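Long-range contacts in hypothetical protein (Leishmania major, PDB 3LJN), which is of unknown function but, being built of ankyrin repeats, probably serves as a scaffold that binds other proteins: residues Pro285-Trp290 with Lys302-Leu306; Thr245-Tyr249 with Leu271-Tyr277; Asn212-His216 with Ala227-Val231; Ile129-Lys134 with Arg179-Phe183. One frame throughout, in Å; residues are numbered along the deposited sequence.

In the fold
The four contacts follow one another along an elongated ankyrin solenoid, closing in series along the chain in the order 4, 3, 2, 1. The centres of contacts 4 and 3 lie about 19 Å apart. Those of contacts 3 and 2 are about 16 Å apart, and those of contacts 2 and 1 about 13 Å. Contacts 4 and 1 have centres about 32 Å apart. Neighbours touch: selenomethionine Met-181 meets Phe-230, His-216 and Leu-215 pack on Pro-247, and Tyr-277 lies against Val-288, with Arg-287 NH1 probably hydrogen-bonded to Pro-276 O. Helices 176-182, 224-231, 247-253, 269-273 and 300-317 are linked stepwise, partly through the loops between them, as in a solenoid held by neighbour contacts.

Contact 1. Residues Pro285-Trp290 with Lys302-Leu306; sequences PDRVVW and KQEVL
Residues 285-287 make a short 3-10 turn, with Val-288 N bonded to Pro-285 O at 3.1 Å, and the chain then runs in open, roughly extended conformation to Trp-290. Opposite lies 302-306 of helix 300-317, the last helix of the modelled chain, at the end of the ankyrin array. The CA atoms are nearest at Pro-285 and Leu-306 (7.4 Å) and at Trp-290 and Lys-302 (8.7 Å), so the loop spans one helical turn. Lys-302, Val-305 and Leu-306, spaced i, i+3 and i+4, present a single face to it. Leu-306 (m, t) has CD1 3.8 Å from Pro-285 CB and CD2 4.0 Å from Val-288 CG2. Trp-290 (chi1 m, chi2 108°) offers its ring edge to the aliphatic residues, CH2 being 4.1 Å from Val-305 CG2 and CZ2 4.0 Å from Leu-306 CD1. Val-305 also touches Thr-260, which packs helix 300-317 on helix 257-266. Lysine (m, t, p, chi4 144°) suits its place because its long chain can cross the indole while its ammonium bonds to the carbonyls of Pro-295 and Ala-297. Lys-302 CG sits 3.8 Å above the six-membered ring centroid of Trp-290, and NZ, in a cation-pi contact, 4.2 Å from that of the five-membered ring.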
# COMPACT_ATOMS: atom_id res chain seq x y z
N PRO A 285 -0.18 33.26 16.80
CA PRO A 285 0.78 32.14 16.86
C PRO A 285 0.65 31.23 18.08
O PRO A 285 1.06 30.07 18.03
CB PRO A 285 2.14 32.85 16.87
CG PRO A 285 1.88 34.28 16.52
CD PRO A 285 0.49 34.57 16.92
N ASP A 286 0.08 31.74 19.18
CA ASP A 286 -0.19 30.93 20.38
C ASP A 286 -1.22 29.84 20.10
O ASP A 286 -1.23 28.82 20.75
CB ASP A 286 -0.73 31.78 21.53
CG ASP A 286 0.05 33.07 21.73
OD1 ASP A 286 1.31 33.05 21.63
OD2 ASP A 286 -0.62 34.11 21.98
N ARG A 287 -2.11 30.07 19.14
CA ARG A 287 -3.06 29.05 18.75
C ARG A 287 -2.43 27.91 17.93
O ARG A 287 -3.14 26.99 17.53
CB ARG A 287 -4.19 29.64 17.91
CG ARG A 287 -5.09 30.59 18.61
CD ARG A 287 -6.38 30.66 17.83
NE ARG A 287 -7.20 31.83 18.12
CZ ARG A 287 -8.45 31.99 17.71
NH1 ARG A 287 -9.03 31.03 16.99
NH2 ARG A 287 -9.12 33.08 18.02
N VAL A 288 -1.13 27.97 17.67
CA VAL A 288 -0.49 26.95 16.85
C VAL A 288 0.24 25.90 17.69
O VAL A 288 1.08 26.24 18.55
CB VAL A 288 0.46 27.57 15.81
CG1 VAL A 288 1.00 26.47 14.87
CG2 VAL A 288 -0.26 28.68 15.02
N VAL A 289 -0.09 24.62 17.43
CA VAL A 289 0.51 23.47 18.10
C VAL A 289 1.52 22.85 17.14
O VAL A 289 1.24 21.85 16.49
CB VAL A 289 -0.57 22.42 18.49
CG1 VAL A 289 0.06 21.23 19.23
CG2 VAL A 289 -1.66 23.06 19.33
N TRP A 290 2.70 23.45 17.06
CA TRP A 290 3.76 22.98 16.17
C TRP A 290 4.06 21.51 16.36
O TRP A 290 4.03 21.03 17.48
CB TRP A 290 5.05 23.73 16.44
CG TRP A 290 4.92 25.18 16.39
CD1 TRP A 290 4.95 26.03 17.45
CD2 TRP A 290 4.75 25.98 15.23
NE1 TRP A 290 4.81 27.33 17.02
CE2 TRP A 290 4.69 27.33 15.65
CE3 TRP A 290 4.65 25.70 13.86
CZ2 TRP A 290 4.53 28.39 14.76
CZ3 TRP A 290 4.48 26.76 12.97
CH2 TRP A 290 4.43 28.08 13.42
N LYS A 302 9.02 29.28 11.26
CA LYS A 302 7.87 29.49 12.12
C LYS A 302 7.31 30.86 11.82
O LYS A 302 6.11 31.02 11.63
CB LYS A 302 8.23 29.35 13.61
CG LYS A 302 8.31 27.90 14.08
CD LYS A 302 9.15 27.73 15.34
CE LYS A 302 8.34 27.88 16.61
NZ LYS A 302 8.81 26.95 17.68
N GLN A 303 8.20 31.85 11.77
CA GLN A 303 7.81 33.21 11.40
C GLN A 303 7.13 33.19 10.03
O GLN A 303 5.95 33.55 9.90
CB GLN A 303 9.03 34.14 11.39
CG GLN A 303 9.30 34.83 12.74
CD GLN A 303 8.51 36.17 12.90
OE1 GLN A 303 9.04 37.17 13.44
NE2 GLN A 303 7.25 36.18 12.41
N GLU A 304 7.87 32.71 9.03
CA GLU A 304 7.47 32.73 7.62
C GLU A 304 6.08 32.17 7.34
O GLU A 304 5.24 32.89 6.82
CB GLU A 304 8.51 31.98 6.78
CG GLU A 304 8.47 32.31 5.29
CD GLU A 304 9.65 31.70 4.48
OE1 GLU A 304 10.40 30.85 5.05
OE2 GLU A 304 9.82 32.07 3.28
N VAL A 305 5.82 30.90 7.67
CA VAL A 305 4.51 30.28 7.38
C VAL A 305 3.30 31.08 7.90
O VAL A 305 2.23 31.06 7.29
CB VAL A 305 4.39 28.84 7.93
CG1 VAL A 305 5.37 27.91 7.25
CG2 VAL A 305 4.61 28.83 9.39
N LEU A 306 3.48 31.78 9.02
CA LEU A 306 2.41 32.55 9.64
C LEU A 306 2.29 33.91 9.02
O LEU A 306 1.23 34.52 9.05
CB LEU A 306 2.70 32.74 11.12
CG LEU A 306 2.73 31.51 12.02
CD1 LEU A 306 3.28 31.95 13.38
CD2 LEU A 306 1.34 30.92 12.15

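Contact 2. Residues Thr245-Tyr249 with Leu271-Tyr277; sequences TVPLY and LIQACPY
Tyr-249, on the first turn of helix 247-253, reaches across to the end of helix 269-273 and the irregular turn after it. Its m rotamer (chi1 -48°, chi2 -28°) carries the phenol against the chain leaving the helix, where OH donates a 2.8 Å hydrogen bond to Leu-271 O. Pro-276 CD lies over one face of the ring, a CH-pi contact 4.3 Å from its centroid, while Cys-275 (t) brings SG to 3.5 Å from Tyr-249 CE1 in an oblique sulfur-aromatic contact. At the base of the side chain, Tyr-249 CB is 4.0 Å from CE2 of Tyr-277 (m). Branched aliphatics fill the rest: Val-246 (t) sets CG2 3.9 Å from CD2 of Leu-271 (m, t), and Leu-248 (t, p) sets CD2 4.0 Å from CG1 of Ile-272 (m, t). The CA atoms are nearest at Val-246 and Leu-271 (8.1 Å), Leu-248 and Ile-272 (8.6 Å), and Tyr-249 and Cys-275 (7.6 Å). Val-246 is the N-cap residue, and Pro-247 suits the first turn, where its missing amide hydrogen costs nothing. The run Val-Pro-Leu-Tyr corresponds to the Thr-Pro-Leu-His that opens the first helix of an ankyrin repeat, with tyrosine in the histidine's place. Cys-275 N bonds to Ile-272 O at 3.1 Å. An otherwise apolar, buried interface therefore receives a single directional bond, which satisfies the tyrosine hydroxyl and ties the tyrosine to the last turn of helix 269-273.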
# COMPACT_ATOMS: atom_id res chain seq x y z
N THR A 245 -9.41 18.31 10.20
CA THR A 245 -8.12 18.88 9.81
C THR A 245 -7.75 18.69 8.33
O THR A 245 -7.81 17.60 7.81
CB THR A 245 -6.98 18.33 10.70
OG1 THR A 245 -6.76 19.24 11.79
CG2 THR A 245 -5.67 18.17 9.89
N VAL A 246 -7.32 19.78 7.71
CA VAL A 246 -7.00 19.84 6.29
C VAL A 246 -5.50 20.04 6.12
O VAL A 246 -4.92 20.85 6.83
CB VAL A 246 -7.75 21.03 5.65
CG1 VAL A 246 -6.97 21.60 4.47
CG2 VAL A 246 -9.15 20.60 5.23
N PRO A 247 -4.87 19.34 5.16
CA PRO A 247 -3.40 19.40 5.01
C PRO A 247 -2.79 20.80 5.18
O PRO A 247 -1.73 20.94 5.79
CB PRO A 247 -3.18 18.87 3.60
CG PRO A 247 -4.31 17.95 3.39
CD PRO A 247 -5.48 18.52 4.10
N LEU A 248 -3.45 21.84 4.65
CA LEU A 248 -3.00 23.20 4.90
C LEU A 248 -2.66 23.44 6.37
O LEU A 248 -1.58 23.96 6.64
CB LEU A 248 -4.06 24.23 4.45
CG LEU A 248 -3.67 25.70 4.66
CD1 LEU A 248 -2.27 25.95 4.10
CD2 LEU A 248 -4.68 26.65 4.04
N TYR A 249 -3.54 23.06 7.31
CA TYR A 249 -3.29 23.23 8.76
C TYR A 249 -2.05 22.45 9.18
O TYR A 249 -1.21 22.97 9.89
CB TYR A 249 -4.48 22.82 9.65
CG TYR A 249 -5.83 23.37 9.24
CD1 TYR A 249 -5.93 24.57 8.54
CD2 TYR A 249 -7.01 22.70 9.55
CE1 TYR A 249 -7.17 25.07 8.14
CE2 TYR A 249 -8.25 23.19 9.16
CZ TYR A 249 -8.32 24.38 8.45
OH TYR A 249 -9.52 24.90 8.03
N LEU A 271 -12.26 26.98 3.59
CA LEU A 271 -11.45 26.34 4.63
C LEU A 271 -10.42 27.27 5.27
O LEU A 271 -10.11 27.11 6.45
CB LEU A 271 -10.75 25.10 4.08
CG LEU A 271 -11.70 23.93 3.84
CD1 LEU A 271 -11.13 22.96 2.82
CD2 LEU A 271 -12.05 23.22 5.14
N ILE A 272 -9.90 28.22 4.51
CA ILE A 272 -9.04 29.25 5.08
C ILE A 272 -9.82 30.14 6.04
O ILE A 272 -9.36 30.41 7.13
CB ILE A 272 -8.41 30.15 3.99
CG1 ILE A 272 -7.51 29.31 3.07
CG2 ILE A 272 -7.62 31.29 4.64
CD1 ILE A 272 -6.93 30.06 1.90
N GLN A 273 -11.01 30.59 5.65
CA GLN A 273 -11.83 31.41 6.55
C GLN A 273 -12.19 30.70 7.86
O GLN A 273 -12.32 31.35 8.90
CB GLN A 273 -13.12 31.89 5.86
CG GLN A 273 -13.19 33.40 5.59
CD GLN A 273 -14.56 33.85 5.07
OE1 GLN A 273 -15.49 33.04 4.92
NE2 GLN A 273 -14.70 35.16 4.77
N ALA A 274 -12.34 29.38 7.82
CA ALA A 274 -12.68 28.59 9.00
C ALA A 274 -11.46 28.04 9.74
O ALA A 274 -11.59 27.22 10.64
CB ALA A 274 -13.62 27.45 8.62
N CYS A 275 -10.27 28.47 9.34
CA CYS A 275 -9.03 28.04 9.98
C CYS A 275 -8.99 28.53 11.41
O CYS A 275 -9.34 29.67 11.67
CB CYS A 275 -7.85 28.65 9.25
SG CYS A 275 -6.32 28.04 9.87
N PRO A 276 -8.55 27.67 12.36
CA PRO A 276 -8.65 28.10 13.76
C PRO A 276 -7.38 28.78 14.30
O PRO A 276 -7.31 29.02 15.50
CB PRO A 276 -8.92 26.79 14.49
CG PRO A 276 -8.15 25.77 13.70
CD PRO A 276 -8.08 26.28 12.27
N TYR A 277 -6.41 29.10 13.44
CA TYR A 277 -5.21 29.83 13.87
C TYR A 277 -5.34 31.34 13.69
O TYR A 277 -4.36 32.06 13.87
CB TYR A 277 -3.98 29.31 13.13
CG TYR A 277 -3.82 27.82 13.30
CD1 TYR A 277 -4.00 27.24 14.57
CD2 TYR A 277 -3.54 26.98 12.21
CE1 TYR A 277 -3.88 25.87 14.75
CE2 TYR A 277 -3.43 25.59 12.39
CZ TYR A 277 -3.60 25.06 13.67
OH TYR A 277 -3.50 23.71 13.92

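Contact 3. Residues Asn212-His216 with Ala227-Val231; sequences NSHLH and AMRFV
Residues Ser-213 to His-216 hold the Ser-His-Leu-His version of the Thr-Pro-Leu-His signature that opens the first helix of an ankyrin repeat, and they pack on helix 224-231, the second helix of the same repeat. Backbones come closest at Leu-215 and Ala-227, whose CA atoms are 5.9 Å apart; the helix keeps its own bond from Val-231 N to Ala-227 O at 3.3 Å. The hydrogen bonding is local: Ser-213 (p) uses OG to accept from His-216 N at 2.9 Å, capping the coming helix 216-219, a task for which a short hydroxyl side chain is well suited. Of the two imidazoles, His-214 pairs through NE2 with Thr-175, and His-216 through NE2 with the carbonyl of Met-239. The aromatic contact is CH-pi, His-214 CB lying over the Phe-230 face, 4.0 Å from its centroid; the two rings are oblique, 5.8 Å between centroids. Both side chains are m. The aliphatic packing centres on Leu-215 (t, p), whose CA-to-CB bond runs sideways but whose tip reaches inward: CD1 is 4.1 Å from Ala-227 CB, 4.2 Å from Phe-230 CB and 4.4 Å from Val-231 CG2. Leu-215 CD1 also makes a van der Waals contact with the backbone, 3.5 Å from Ala-227 O; small Ala-227 allows this approach. No hydrogen bond joins the segments; the turn into helix 216-219 is held to helix 224-231 by buried apolar packing, while the signature's polar groups bond locally or to adjoining repeats.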
# COMPACT_ATOMS: atom_id res chain seq x y z
N ASN A 212 -6.97 9.98 7.70
CA ASN A 212 -5.70 10.52 7.18
C ASN A 212 -5.47 10.09 5.75
O ASN A 212 -5.59 8.92 5.42
CB ASN A 212 -4.49 10.04 7.99
CG ASN A 212 -4.32 10.77 9.32
OD1 ASN A 212 -4.47 11.99 9.42
ND2 ASN A 212 -3.99 10.01 10.35
N SER A 213 -5.12 11.06 4.91
CA SER A 213 -4.74 10.82 3.54
C SER A 213 -3.26 10.51 3.51
O SER A 213 -2.61 10.50 4.55
CB SER A 213 -4.99 12.07 2.70
OG SER A 213 -4.05 13.08 3.01
N HIS A 214 -2.72 10.29 2.33
CA HIS A 214 -1.28 10.13 2.18
C HIS A 214 -0.58 11.46 2.46
O HIS A 214 0.49 11.49 3.04
CB HIS A 214 -0.94 9.64 0.77
CG HIS A 214 -1.51 8.30 0.44
ND1 HIS A 214 -2.81 8.12 0.02
CD2 HIS A 214 -0.95 7.06 0.44
CE1 HIS A 214 -3.03 6.84 -0.22
NE2 HIS A 214 -1.91 6.17 0.03
N LEU A 215 -1.20 12.55 2.04
CA LEU A 215 -0.69 13.90 2.30
C LEU A 215 -0.69 14.25 3.78
O LEU A 215 0.23 14.90 4.26
CB LEU A 215 -1.54 14.92 1.55
CG LEU A 215 -0.99 16.34 1.43
CD1 LEU A 215 0.34 16.33 0.69
CD2 LEU A 215 -2.01 17.19 0.70
N HIS A 216 -1.73 13.85 4.49
CA HIS A 216 -1.74 13.98 5.94
C HIS A 216 -0.54 13.25 6.56
O HIS A 216 0.19 13.84 7.34
CB HIS A 216 -3.05 13.47 6.51
CG HIS A 216 -4.21 14.39 6.28
ND1 HIS A 216 -4.30 15.61 6.90
CD2 HIS A 216 -5.33 14.26 5.53
CE1 HIS A 216 -5.42 16.20 6.54
NE2 HIS A 216 -6.06 15.40 5.70
N ALA A 227 5.74 14.97 -0.13
CA ALA A 227 4.45 15.65 -0.00
C ALA A 227 4.09 16.47 -1.25
O ALA A 227 2.92 16.60 -1.60
CB ALA A 227 4.45 16.53 1.22
N MSE A 228 5.11 17.03 -1.90
CA MSE A 228 4.94 17.87 -3.07
C MSE A 228 4.59 17.04 -4.28
O MSE A 228 3.84 17.49 -5.15
CB MSE A 228 6.23 18.63 -3.36
CG MSE A 228 6.66 19.57 -2.24
SE MSE A 228 5.95 21.38 -2.48
CE MSE A 228 7.25 22.13 -3.78
N ARG A 229 5.16 15.84 -4.35
CA ARG A 229 4.85 14.90 -5.43
C ARG A 229 3.41 14.45 -5.37
O ARG A 229 2.79 14.18 -6.39
CB ARG A 229 5.75 13.67 -5.37
CG ARG A 229 7.17 13.92 -5.85
CD ARG A 229 7.69 12.71 -6.61
NE ARG A 229 6.95 12.49 -7.86
CZ ARG A 229 7.11 11.43 -8.66
NH1 ARG A 229 7.98 10.47 -8.37
NH2 ARG A 229 6.37 11.34 -9.77
N PHE A 230 2.87 14.37 -4.16
CA PHE A 230 1.47 14.06 -4.00
C PHE A 230 0.61 15.20 -4.55
O PHE A 230 -0.35 14.96 -5.28
CB PHE A 230 1.14 13.77 -2.53
CG PHE A 230 1.57 12.40 -2.07
CD1 PHE A 230 1.05 11.27 -2.66
CD2 PHE A 230 2.46 12.25 -1.03
CE1 PHE A 230 1.43 10.01 -2.23
CE2 PHE A 230 2.84 11.00 -0.59
CZ PHE A 230 2.33 9.88 -1.20
N VAL A 231 0.97 16.44 -4.24
CA VAL A 231 0.24 17.60 -4.73
C VAL A 231 0.24 17.66 -6.26
O VAL A 231 -0.80 17.89 -6.88
CB VAL A 231 0.84 18.90 -4.14
CG1 VAL A 231 0.42 20.10 -4.94
CG2 VAL A 231 0.42 19.05 -2.71

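Contact 4. Residues Ile129-Lys134 with Arg179-Phe183; sequences IGSHVK and RAMEF
Lys-134, fully extended (t, t, t, t), reaches over helix 176-182 of an ankyrin repeat, where NZ makes a weak 3.4 Å salt bridge to Glu-182 OE1; its stronger partner is Glu-174. NZ also lies only 2.5 Å from Arg-179 NH1, an unfavourable like-charge approach, probably eased by Glu-174, which pairs with the lysine. The lysine rises from 129-134, a weakly bonded hairpin whose type II' turn runs from Ile-129 to His-132, with Gly-130 taking the positive phi. Its closest CA pair to the helix is His-132 and Phe-183, 7.3 Å apart. Phe-183 (m), the first residue past the helix, slots between hairpin side chains: its ring edge meets Ile-129, Phe-183 CZ lying 4.2 Å from Ile-129 CD1, while Lys-134 CD is 3.9 Å from the same Phe-183 CZ. His-132 (m) stacks on its face, offset, with planes at 5° and centroids 4.2 Å apart, and Phe-183 CE2 stands 3.5 Å from His-132 CB.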
# COMPACT_ATOMS: atom_id res chain seq x y z
N ILE A 129 6.47 -7.21 11.79
CA ILE A 129 6.48 -7.42 10.36
C ILE A 129 7.92 -7.30 9.90
O ILE A 129 8.40 -6.22 9.59
CB ILE A 129 5.60 -6.37 9.64
CG1 ILE A 129 4.12 -6.62 9.96
CG2 ILE A 129 5.83 -6.41 8.14
CD1 ILE A 129 3.19 -5.46 9.60
N GLY A 130 8.61 -8.44 9.89
CA GLY A 130 10.02 -8.49 9.56
C GLY A 130 10.86 -7.90 10.68
O GLY A 130 11.17 -8.57 11.65
N SER A 131 11.20 -6.62 10.54
CA SER A 131 12.11 -5.94 11.46
C SER A 131 11.39 -4.90 12.33
O SER A 131 12.01 -4.31 13.21
CB SER A 131 13.21 -5.26 10.65
OG SER A 131 14.15 -4.64 11.51
N HIS A 132 10.10 -4.71 12.10
CA HIS A 132 9.33 -3.66 12.75
C HIS A 132 8.29 -4.26 13.68
O HIS A 132 8.14 -5.48 13.73
CB HIS A 132 8.69 -2.77 11.69
CG HIS A 132 9.68 -2.17 10.75
ND1 HIS A 132 9.85 -2.61 9.46
CD2 HIS A 132 10.59 -1.18 10.94
CE1 HIS A 132 10.81 -1.91 8.88
NE2 HIS A 132 11.28 -1.04 9.76
N VAL A 133 7.57 -3.41 14.40
CA VAL A 133 6.65 -3.86 15.44
C VAL A 133 5.26 -3.30 15.16
O VAL A 133 4.85 -2.31 15.76
CB VAL A 133 7.16 -3.43 16.84
CG1 VAL A 133 6.22 -3.92 17.94
CG2 VAL A 133 8.57 -3.96 17.07
N LYS A 134 4.55 -3.95 14.24
CA LYS A 134 3.20 -3.55 13.86
C LYS A 134 2.19 -4.68 14.03
O LYS A 134 2.45 -5.81 13.65
CB LYS A 134 3.17 -3.08 12.40
CG LYS A 134 1.78 -2.66 11.92
CD LYS A 134 1.83 -1.94 10.57
CE LYS A 134 0.43 -1.58 10.07
NZ LYS A 134 0.47 -0.51 9.03
N ARG A 179 2.23 2.35 4.44
CA ARG A 179 3.09 1.42 5.15
C ARG A 179 4.58 1.77 5.07
O ARG A 179 5.30 1.58 6.05
CB ARG A 179 2.87 -0.00 4.61
CG ARG A 179 3.52 -1.10 5.43
CD ARG A 179 2.90 -1.23 6.83
NE ARG A 179 2.16 -2.48 6.98
CZ ARG A 179 0.84 -2.61 6.94
NH1 ARG A 179 0.04 -1.55 6.75
NH2 ARG A 179 0.29 -3.81 7.09
N ALA A 180 5.03 2.26 3.92
CA ALA A 180 6.45 2.59 3.71
C ALA A 180 6.81 3.86 4.47
O ALA A 180 7.90 3.98 5.05
CB ALA A 180 6.74 2.76 2.24
N MSE A 181 5.88 4.81 4.46
CA MSE A 181 5.92 5.97 5.33
C MSE A 181 6.05 5.59 6.80
O MSE A 181 6.96 6.05 7.46
CB MSE A 181 4.68 6.84 5.09
CG MSE A 181 4.96 7.94 4.10
SE MSE A 181 3.43 8.81 3.27
CE MSE A 181 4.41 10.38 2.70
N GLU A 182 5.16 4.74 7.31
CA GLU A 182 5.21 4.34 8.74
C GLU A 182 6.56 3.74 9.10
O GLU A 182 7.21 4.19 10.02
CB GLU A 182 4.05 3.40 9.12
CG GLU A 182 4.20 2.74 10.50
CD GLU A 182 2.86 2.27 11.12
OE1 GLU A 182 1.82 2.26 10.41
OE2 GLU A 182 2.84 1.92 12.34
N PHE A 183 7.01 2.74 8.35
CA PHE A 183 8.35 2.19 8.54
C PHE A 183 9.46 3.08 7.93
O PHE A 183 10.59 2.63 7.78
CB PHE A 183 8.46 0.80 7.91
CG PHE A 183 7.42 -0.18 8.38
CD1 PHE A 183 6.91 -1.13 7.49
CD2 PHE A 183 6.95 -0.18 9.70
CE1 PHE A 183 5.97 -2.06 7.91
CE2 PHE A 183 6.00 -1.10 10.12
CZ PHE A 183 5.51 -2.04 9.22